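Local coordinates for putative cytoplasmic protein (Salmonella typhimurium LT2, PDB 2Q02), which is of unknown function but folds as a xylose isomerase-like TIM barrel that binds zinc and may act as an isomerase, at residues V73-F76 / E82-K85; K85-L90 / S126-R131; E120-L125 / S163-L168. One frame throughout, in Å; residues are numbered along the deposited sequence.

In the fold
The three contacts lie on the same side of the chain's centre, in a TIM barrel of eight parallel strands. Contact 1 comes first along the chain and joins the end of strand 66-73 to the start of helix 81-97. Contact 2 continues along that helix, sharing Lys85, and meets helix 115-130. Contact 3 uses an earlier part of helix 115-130 and reaches the turn before strand 166-170. The centres of contacts 1 and 2 are about 9 Å apart, of contacts 2 and 3 about 11 Å, of contacts 1 and 3 about 13 Å. Together they pack helices 81-97 and 115-130 on each other and on the chain leaving strand 66-73 and entering strand 166-170.

Contact 1. Residues V73-F76 / E82-K85; sequences VYPF and EVVK
Val83, near the start of helix 81-97, turns its two methyls toward the chain leaving strand 66-73 and meets Val73 and Pro75. The apolar contacts are spread over both branches. CG1 of Val83 lies 4.4 Å from CG1 of Val73, and CG2 of Val83 lies 4.1 Å from CD of Pro75. With CG1 anti to the backbone N (chi1 178°) and CG2 beside that N, the isopropyl group presents one methyl to the strand end and the other to the proline ring. Val73 is also covered by Leu90 farther along the same helix and by Leu102 and Leu104 of the neighbouring strand.

The closest approach involves a polar atom but no hydrogen bond: CG1 of Val83 sits 3.7 Å from the carbonyl O of Pro75. Pro75 follows a cis peptide bond, which folds its ring back on Tyr74. There Pro75 CB stands 3.9 Å above the plane of the Tyr74 ring, over its centre. The phenol end of Tyr74 points elsewhere and is hydrogen-bonded to the backbone N of Asn108.

No hydrogen bond crosses between 73-76 and 82-85, so in this short beta-alpha connection, at the C-terminal end of its barrel strand, the contact between the two segments rests on van der Waals packing round one valine.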
loop_
_atom_site.group_PDB
_atom_site.type_symbol
_atom_site.label_atom_id
_atom_site.label_comp_id
_atom_site.label_asym_id
_atom_site.label_seq_id
_atom_site.Cartn_x
_atom_site.Cartn_y
_atom_site.Cartn_z
ATOM N N VAL A 73 1.500 -7.545 -6.738
ATOM C CA VAL A 73 1.145 -8.236 -7.967
ATOM C C VAL A 73 0.517 -7.256 -8.940
ATOM O O VAL A 73 -0.412 -6.536 -8.568
ATOM C CB VAL A 73 0.078 -9.287 -7.764
ATOM C CG1 VAL A 73 -0.230 -9.979 -9.128
ATOM C CG2 VAL A 73 0.496 -10.281 -6.705
ATOM N N TYR A 74 0.962 -7.279 -10.197
ATOM C CA TYR A 74 0.315 -6.506 -11.271
ATOM C C TYR A 74 0.391 -7.262 -12.608
ATOM O O TYR A 74 1.429 -7.842 -12.915
ATOM C CB TYR A 74 0.937 -5.093 -11.398
ATOM C CG TYR A 74 0.409 -4.298 -12.602
ATOM C CD1 TYR A 74 -0.747 -3.529 -12.491
ATOM C CD2 TYR A 74 1.045 -4.348 -13.847
ATOM C CE1 TYR A 74 -1.263 -2.834 -13.566
ATOM C CE2 TYR A 74 0.527 -3.665 -14.934
ATOM C CZ TYR A 74 -0.641 -2.909 -14.778
ATOM O OH TYR A 74 -1.206 -2.209 -15.812
ATOM N N PRO A 75 -0.717 -7.303 -13.392
ATOM C CA PRO A 75 -2.119 -6.964 -13.089
ATOM C C PRO A 75 -2.908 -8.178 -12.590
ATOM O O PRO A 75 -3.080 -9.148 -13.321
ATOM C CB PRO A 75 -2.650 -6.456 -14.439
ATOM C CG PRO A 75 -1.845 -7.210 -15.473
ATOM C CD PRO A 75 -0.572 -7.707 -14.805
ATOM N N PHE A 76 -3.406 -8.112 -11.359
ATOM C CA PHE A 76 -4.086 -9.282 -10.735
ATOM C C PHE A 76 -5.325 -9.677 -11.515
ATOM O O PHE A 76 -5.800 -10.811 -11.498
ATOM C CB PHE A 76 -4.445 -9.004 -9.257
ATOM C CG PHE A 76 -5.777 -8.319 -9.045
ATOM C CD1 PHE A 76 -6.936 -9.060 -8.891
ATOM C CD2 PHE A 76 -5.852 -6.930 -8.930
ATOM C CE1 PHE A 76 -8.166 -8.425 -8.659
ATOM C CE2 PHE A 76 -7.068 -6.284 -8.689
ATOM C CZ PHE A 76 -8.227 -7.042 -8.562
ATOM N N GLU A 82 1.370 -16.524 -16.972
ATOM C CA GLU A 82 2.595 -15.798 -16.604
ATOM C C GLU A 82 2.367 -15.035 -15.300
ATOM O O GLU A 82 3.201 -15.079 -14.403
ATOM C CB GLU A 82 3.053 -14.833 -17.719
ATOM N N VAL A 83 1.229 -14.348 -15.205
ATOM C CA VAL A 83 0.848 -13.620 -13.992
ATOM C C VAL A 83 0.691 -14.545 -12.754
ATOM O O VAL A 83 0.961 -14.140 -11.613
ATOM C CB VAL A 83 -0.459 -12.786 -14.214
ATOM C CG1 VAL A 83 -0.882 -12.057 -12.925
ATOM C CG2 VAL A 83 -0.261 -11.766 -15.316
ATOM N N VAL A 84 0.243 -15.773 -12.983
ATOM C CA VAL A 84 0.127 -16.732 -11.918
ATOM C C VAL A 84 1.542 -17.108 -11.417
ATOM O O VAL A 84 1.787 -17.095 -10.225
ATOM C CB VAL A 84 -0.708 -17.955 -12.369
ATOM C CG1 VAL A 84 -0.751 -19.028 -11.274
ATOM C CG2 VAL A 84 -2.137 -17.526 -12.742
ATOM N N LYS A 85 2.474 -17.414 -12.314
ATOM C CA LYS A 85 3.864 -17.682 -11.905
ATOM C C LYS A 85 4.444 -16.494 -11.156
ATOM O O LYS A 85 5.056 -16.647 -10.108
ATOM C CB LYS A 85 4.768 -18.002 -13.102
ATOM C CG LYS A 85 4.849 -19.490 -13.474
#

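Contact 2. Residues K85-L90 / S126-R131; sequences KKTEGL and SDLFAR. With ZN (zinc ion), chain F.
Leu128 and Phe129 of helix 115-130 reach Thr87 and Glu88 of helix 81-97, two neighbouring helices on the outside of the barrel. The segment axes are 11.1 Å apart and run in nearly the same sense, crossing at -32°. Asp127, at the start of this turn, faces elsewhere and binds a zinc ion through OD2 at 2.1 Å, while its OD1 stays 3.2 Å from the zinc. This ion is distinct from the one held by Glu139, Asp170, His197 and Glu245. Leu128 points at the other helix: Leu128 CD2 lies 4.2 Å from Glu88 CG, in the aliphatic part of that side chain. Leu128 CD2 is also 4.4 Å from Thr87 CG2. Phe129 follows, its CE1 coming 3.9 Å from that same Thr87 methyl, which approaches the ring obliquely; the two side chains cross at about a right angle. The same chi1 (-57°) that sends Thr87 CG2 to both partners turns OG1 back to its hydrogen bond with Val83 O. Leu91, one turn on from Thr87, also packs on Leu128 and Phe129. With the threonine hydroxyl thus engaged, this helix-helix seam presents carbon against carbon, so shape rather than polar pairing joins the two helices here.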
loop_
_atom_site.group_PDB
_atom_site.type_symbol
_atom_site.label_atom_id
_atom_site.label_comp_id
_atom_site.label_asym_id
_atom_site.label_seq_id
_atom_site.Cartn_x
_atom_site.Cartn_y
_atom_site.Cartn_z
ATOM N N LYS A 85 2.474 -17.414 -12.314
ATOM C CA LYS A 85 3.864 -17.682 -11.905
ATOM C C LYS A 85 4.444 -16.494 -11.156
ATOM O O LYS A 85 5.056 -16.647 -10.108
ATOM C CB LYS A 85 4.768 -18.002 -13.102
ATOM C CG LYS A 85 4.849 -19.490 -13.474
ATOM N N LYS A 86 4.238 -15.305 -11.695
ATOM C CA LYS A 86 4.739 -14.078 -11.068
ATOM C C LYS A 86 4.154 -13.907 -9.663
ATOM O O LYS A 86 4.845 -13.405 -8.773
ATOM C CB LYS A 86 4.411 -12.858 -11.948
ATOM C CG LYS A 86 5.232 -11.591 -11.692
ATOM C CD LYS A 86 4.776 -10.426 -12.610
ATOM N N THR A 87 2.897 -14.326 -9.467
ATOM C CA THR A 87 2.242 -14.245 -8.160
ATOM C C THR A 87 2.730 -15.334 -7.208
ATOM O O THR A 87 3.019 -15.046 -6.043
ATOM C CB THR A 87 0.702 -14.319 -8.233
ATOM O OG1 THR A 87 0.203 -13.276 -9.067
ATOM C CG2 THR A 87 0.097 -14.148 -6.830
ATOM N N GLU A 88 2.820 -16.571 -7.690
ATOM C CA GLU A 88 3.397 -17.660 -6.897
ATOM C C GLU A 88 4.810 -17.312 -6.363
ATOM O O GLU A 88 5.177 -17.650 -5.223
ATOM C CB GLU A 88 3.458 -18.949 -7.734
ATOM C CG GLU A 88 2.084 -19.541 -8.138
ATOM C CD GLU A 88 2.190 -20.800 -9.012
ATOM O OE1 GLU A 88 3.236 -20.949 -9.681
ATOM O OE2 GLU A 88 1.239 -21.631 -9.017
ATOM N N GLY A 89 5.613 -16.655 -7.199
ATOM C CA GLY A 89 6.940 -16.203 -6.795
ATOM C C GLY A 89 6.866 -15.205 -5.665
ATOM O O GLY A 89 7.652 -15.269 -4.738
ATOM N N LEU A 90 5.899 -14.301 -5.745
ATOM C CA LEU A 90 5.687 -13.296 -4.713
ATOM C C LEU A 90 5.036 -13.859 -3.441
ATOM O O LEU A 90 5.286 -13.346 -2.336
ATOM C CB LEU A 90 4.860 -12.126 -5.244
ATOM C CG LEU A 90 5.602 -11.148 -6.150
ATOM C CD1 LEU A 90 4.621 -10.287 -6.978
ATOM C CD2 LEU A 90 6.556 -10.255 -5.345
ATOM N N SER A 126 -7.836 -16.054 -4.271
ATOM C CA SER A 126 -8.153 -16.323 -2.862
ATOM C C SER A 126 -7.767 -17.760 -2.496
ATOM O O SER A 126 -7.086 -18.013 -1.493
ATOM C CB SER A 126 -9.615 -16.023 -2.549
ATOM O OG SER A 126 -9.803 -14.613 -2.589
ATOM N N ASP A 127 -8.171 -18.691 -3.355
ATOM C CA ASP A 127 -7.775 -20.098 -3.228
ATOM C C ASP A 127 -6.251 -20.273 -3.223
ATOM O O ASP A 127 -5.704 -21.001 -2.396
ATOM C CB ASP A 127 -8.367 -20.912 -4.372
ATOM C CG ASP A 127 -9.850 -21.023 -4.272
ATOM O OD1 ASP A 127 -10.362 -20.582 -3.225
ATOM O OD2 ASP A 127 -10.496 -21.541 -5.230
ATOM N N LEU A 128 -5.574 -19.610 -4.152
ATOM C CA LEU A 128 -4.121 -19.711 -4.260
ATOM C C LEU A 128 -3.370 -19.144 -3.040
ATOM O O LEU A 128 -2.409 -19.742 -2.549
ATOM C CB LEU A 128 -3.645 -18.982 -5.529
ATOM C CG LEU A 128 -2.137 -19.061 -5.807
ATOM C CD1 LEU A 128 -1.720 -20.501 -6.126
ATOM C CD2 LEU A 128 -1.715 -18.121 -6.904
ATOM N N PHE A 129 -3.808 -17.968 -2.578
ATOM C CA PHE A 129 -3.234 -17.311 -1.392
ATOM C C PHE A 129 -3.385 -18.176 -0.132
ATOM O O PHE A 129 -2.484 -18.228 0.693
ATOM C CB PHE A 129 -3.894 -15.940 -1.153
ATOM C CG PHE A 129 -3.279 -14.788 -1.943
ATOM C CD1 PHE A 129 -3.055 -14.887 -3.311
ATOM C CD2 PHE A 129 -2.995 -13.582 -1.311
ATOM C CE1 PHE A 129 -2.521 -13.835 -4.014
ATOM C CE2 PHE A 129 -2.468 -12.514 -2.015
ATOM C CZ PHE A 129 -2.225 -12.634 -3.352
ATOM N N ALA A 130 -4.531 -18.843 0.004
ATOM C CA ALA A 130 -4.823 -19.713 1.153
ATOM C C ALA A 130 -3.784 -20.814 1.287
ATOM O O ALA A 130 -3.454 -21.299 2.395
ATOM C CB ALA A 130 -6.193 -20.348 0.998
ATOM N N ARG A 131 -3.289 -21.212 0.126
ATOM C CA ARG A 131 -2.284 -22.247 -0.004
ATOM C C ARG A 131 -0.901 -21.838 0.509
ATOM O O ARG A 131 -0.014 -22.686 0.701
ATOM C CB ARG A 131 -2.154 -22.589 -1.504
ATOM C CG ARG A 131 -1.950 -24.027 -1.799
ATOM C CD ARG A 131 -2.822 -24.483 -2.952
ATOM N NE ARG A 131 -4.194 -24.671 -2.523
ATOM C CZ ARG A 131 -5.229 -24.671 -3.341
ATOM N NH1 ARG A 131 -5.058 -24.518 -4.633
ATOM N NH2 ARG A 131 -6.442 -24.811 -2.870
HETATM ZN ZN ZN F . -12.546 -21.307 -5.395
#

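Contact 3. Residues E120-L125 / S163-L168; sequences EAIKRL and SPFKVL
Ile122 carries CG1 anti to its carbonyl carbon (chi1 -68°), which leaves CG2 anti to the backbone N and aimed at Ser163, the residue opening the turn before strand 166-170. Ser163 holds its OG anti to its own N (chi1 162°), a setting that brings the hydroxyl round to the chain two residues ahead. The methyl CG2 of Ile122 then packs 3.6 Å from CB of Ser163 and 3.7 Å from its OG.

The serine oxygen has polar work of its own. It accepts the backbone N-H of Phe165 at 2.9 Å between N and OG, with an N-H...O angle of 160°, which makes 163-165 an ST turn. The same OG is hydrogen-bonded to the OG of Ser126, one turn beyond Ile122 on helix 115-130, so the polar tie to this helix lies just past residues 120-125.

Phe165, its N-H held by the turn, brings its ring to the helix. CD2 of the ring is 4.2 Å from CG2 of Ile122, and CE2 is 4.1 Å from CB of Leu125. The ring comes closest with CZ, 3.7 Å from the carbonyl O of Leu125, which meets the ring obliquely, as does the isoleucine methyl. Leu104 of strand 101-104 and the ring of Phe129 also pack on Phe165, so the ring sits between helix 115-130 and strand 101-104.

No hydrogen bond joins residues 120-125 to 163-168 directly. The chemistry is divided: hydrophobic packing of Ile122 and Leu125 seats the Phe165 ring, while one serine hydroxyl shapes the turn and, through Ser126, ties it to the helix, joining the entry to barrel strand 166-170 with helix 115-130.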
loop_
_atom_site.group_PDB
_atom_site.type_symbol
_atom_site.label_atom_id
_atom_site.label_comp_id
_atom_site.label_asym_id
_atom_site.label_seq_id
_atom_site.Cartn_x
_atom_site.Cartn_y
_atom_site.Cartn_z
ATOM N N GLU A 120 -13.841 -13.513 -10.940
ATOM C CA GLU A 120 -13.150 -14.769 -11.185
ATOM C C GLU A 120 -11.681 -14.721 -10.741
ATOM O O GLU A 120 -11.166 -15.668 -10.150
ATOM C CB GLU A 120 -13.191 -15.226 -12.649
ATOM C CG GLU A 120 -12.925 -16.737 -12.802
ATOM C CD GLU A 120 -13.946 -17.609 -12.014
ATOM O OE1 GLU A 120 -15.119 -17.160 -11.853
ATOM O OE2 GLU A 120 -13.590 -18.728 -11.554
ATOM N N ALA A 121 -10.998 -13.626 -11.015
ATOM C CA ALA A 121 -9.598 -13.495 -10.583
ATOM C C ALA A 121 -9.450 -13.482 -9.051
ATOM O O ALA A 121 -8.521 -14.064 -8.489
ATOM C CB ALA A 121 -8.946 -12.238 -11.190
ATOM N N ILE A 122 -10.364 -12.805 -8.372
ATOM C CA ILE A 122 -10.347 -12.757 -6.919
ATOM C C ILE A 122 -10.580 -14.154 -6.351
ATOM O O ILE A 122 -9.876 -14.545 -5.403
ATOM C CB ILE A 122 -11.355 -11.737 -6.334
ATOM C CG1 ILE A 122 -10.933 -10.307 -6.672
ATOM C CG2 ILE A 122 -11.445 -11.849 -4.820
ATOM C CD1 ILE A 122 -12.038 -9.293 -6.442
ATOM N N LYS A 123 -11.535 -14.903 -6.915
ATOM C CA LYS A 123 -11.812 -16.284 -6.462
ATOM C C LYS A 123 -10.579 -17.164 -6.572
ATOM O O LYS A 123 -10.208 -17.841 -5.616
ATOM C CB LYS A 123 -12.962 -16.942 -7.257
ATOM C CG LYS A 123 -14.380 -16.459 -6.883
ATOM C CD LYS A 123 -15.452 -17.115 -7.781
ATOM C CE LYS A 123 -16.899 -16.803 -7.318
ATOM N NZ LYS A 123 -17.939 -16.881 -8.414
ATOM N N ARG A 124 -9.973 -17.172 -7.759
ATOM C CA ARG A 124 -8.783 -17.985 -8.033
ATOM C C ARG A 124 -7.601 -17.598 -7.143
ATOM O O ARG A 124 -6.884 -18.455 -6.618
ATOM C CB ARG A 124 -8.360 -17.844 -9.503
ATOM C CG ARG A 124 -7.091 -18.658 -9.816
ATOM C CD ARG A 124 -6.818 -18.828 -11.305
ATOM N NE ARG A 124 -5.743 -19.799 -11.514
ATOM C CZ ARG A 124 -5.025 -19.927 -12.633
ATOM N NH1 ARG A 124 -5.227 -19.116 -13.679
ATOM N NH2 ARG A 124 -4.069 -20.857 -12.697
ATOM N N LEU A 125 -7.377 -16.299 -7.005
ATOM C CA LEU A 125 -6.304 -15.808 -6.163
ATOM C C LEU A 125 -6.578 -16.054 -4.693
ATOM O O LEU A 125 -5.647 -16.235 -3.939
ATOM C CB LEU A 125 -6.037 -14.307 -6.391
ATOM C CG LEU A 125 -5.369 -13.929 -7.723
ATOM C CD1 LEU A 125 -5.548 -12.456 -8.023
ATOM C CD2 LEU A 125 -3.902 -14.290 -7.741
ATOM N N SER A 163 -14.683 -13.889 -0.910
ATOM C CA SER A 163 -13.265 -13.874 -0.576
ATOM C C SER A 163 -13.000 -13.230 0.779
ATOM O O SER A 163 -13.688 -12.298 1.179
ATOM C CB SER A 163 -12.513 -13.088 -1.649
ATOM O OG SER A 163 -11.217 -12.677 -1.218
ATOM N N PRO A 164 -11.971 -13.693 1.487
ATOM C CA PRO A 164 -11.530 -13.008 2.716
ATOM C C PRO A 164 -10.642 -11.775 2.480
ATOM O O PRO A 164 -10.246 -11.118 3.441
ATOM C CB PRO A 164 -10.670 -14.072 3.404
ATOM C CG PRO A 164 -10.058 -14.825 2.243
ATOM C CD PRO A 164 -11.139 -14.878 1.200
ATOM N N PHE A 165 -10.314 -11.488 1.226
ATOM C CA PHE A 165 -9.507 -10.326 0.880
ATOM C C PHE A 165 -10.123 -9.044 1.375
ATOM O O PHE A 165 -11.331 -8.975 1.637
ATOM C CB PHE A 165 -9.304 -10.193 -0.639
ATOM C CG PHE A 165 -8.313 -11.174 -1.240
ATOM C CD1 PHE A 165 -7.743 -12.211 -0.491
ATOM C CD2 PHE A 165 -7.975 -11.066 -2.582
ATOM C CE1 PHE A 165 -6.850 -13.106 -1.074
ATOM C CE2 PHE A 165 -7.077 -11.944 -3.166
ATOM C CZ PHE A 165 -6.502 -12.962 -2.412
ATOM N N LYS A 166 -9.262 -8.030 1.534
ATOM C CA LYS A 166 -9.689 -6.698 1.939
ATOM C C LYS A 166 -9.154 -5.635 0.975
ATOM O O LYS A 166 -8.263 -5.882 0.174
ATOM C CB LYS A 166 -9.218 -6.395 3.358
ATOM C CG LYS A 166 -10.018 -7.080 4.467
ATOM C CD LYS A 166 -9.330 -6.898 5.813
ATOM C CE LYS A 166 -10.295 -6.940 6.984
ATOM N NZ LYS A 166 -10.529 -8.299 7.542
ATOM N N VAL A 167 -9.690 -4.435 1.078
ATOM C CA VAL A 167 -9.282 -3.356 0.214
ATOM C C VAL A 167 -8.158 -2.554 0.864
ATOM O O VAL A 167 -8.166 -2.318 2.083
ATOM C CB VAL A 167 -10.501 -2.428 -0.136
ATOM C CG1 VAL A 167 -10.057 -1.039 -0.574
ATOM C CG2 VAL A 167 -11.365 -3.078 -1.203
ATOM N N LEU A 168 -7.195 -2.153 0.030
ATOM C CA LEU A 168 -6.123 -1.268 0.421
ATOM C C LEU A 168 -6.484 0.154 -0.060
ATOM O O LEU A 168 -6.510 0.446 -1.269
ATOM C CB LEU A 168 -4.821 -1.749 -0.212
ATOM C CG LEU A 168 -3.551 -1.192 0.403
ATOM C CD1 LEU A 168 -2.326 -1.842 -0.293
ATOM C CD2 LEU A 168 -3.507 0.364 0.358
#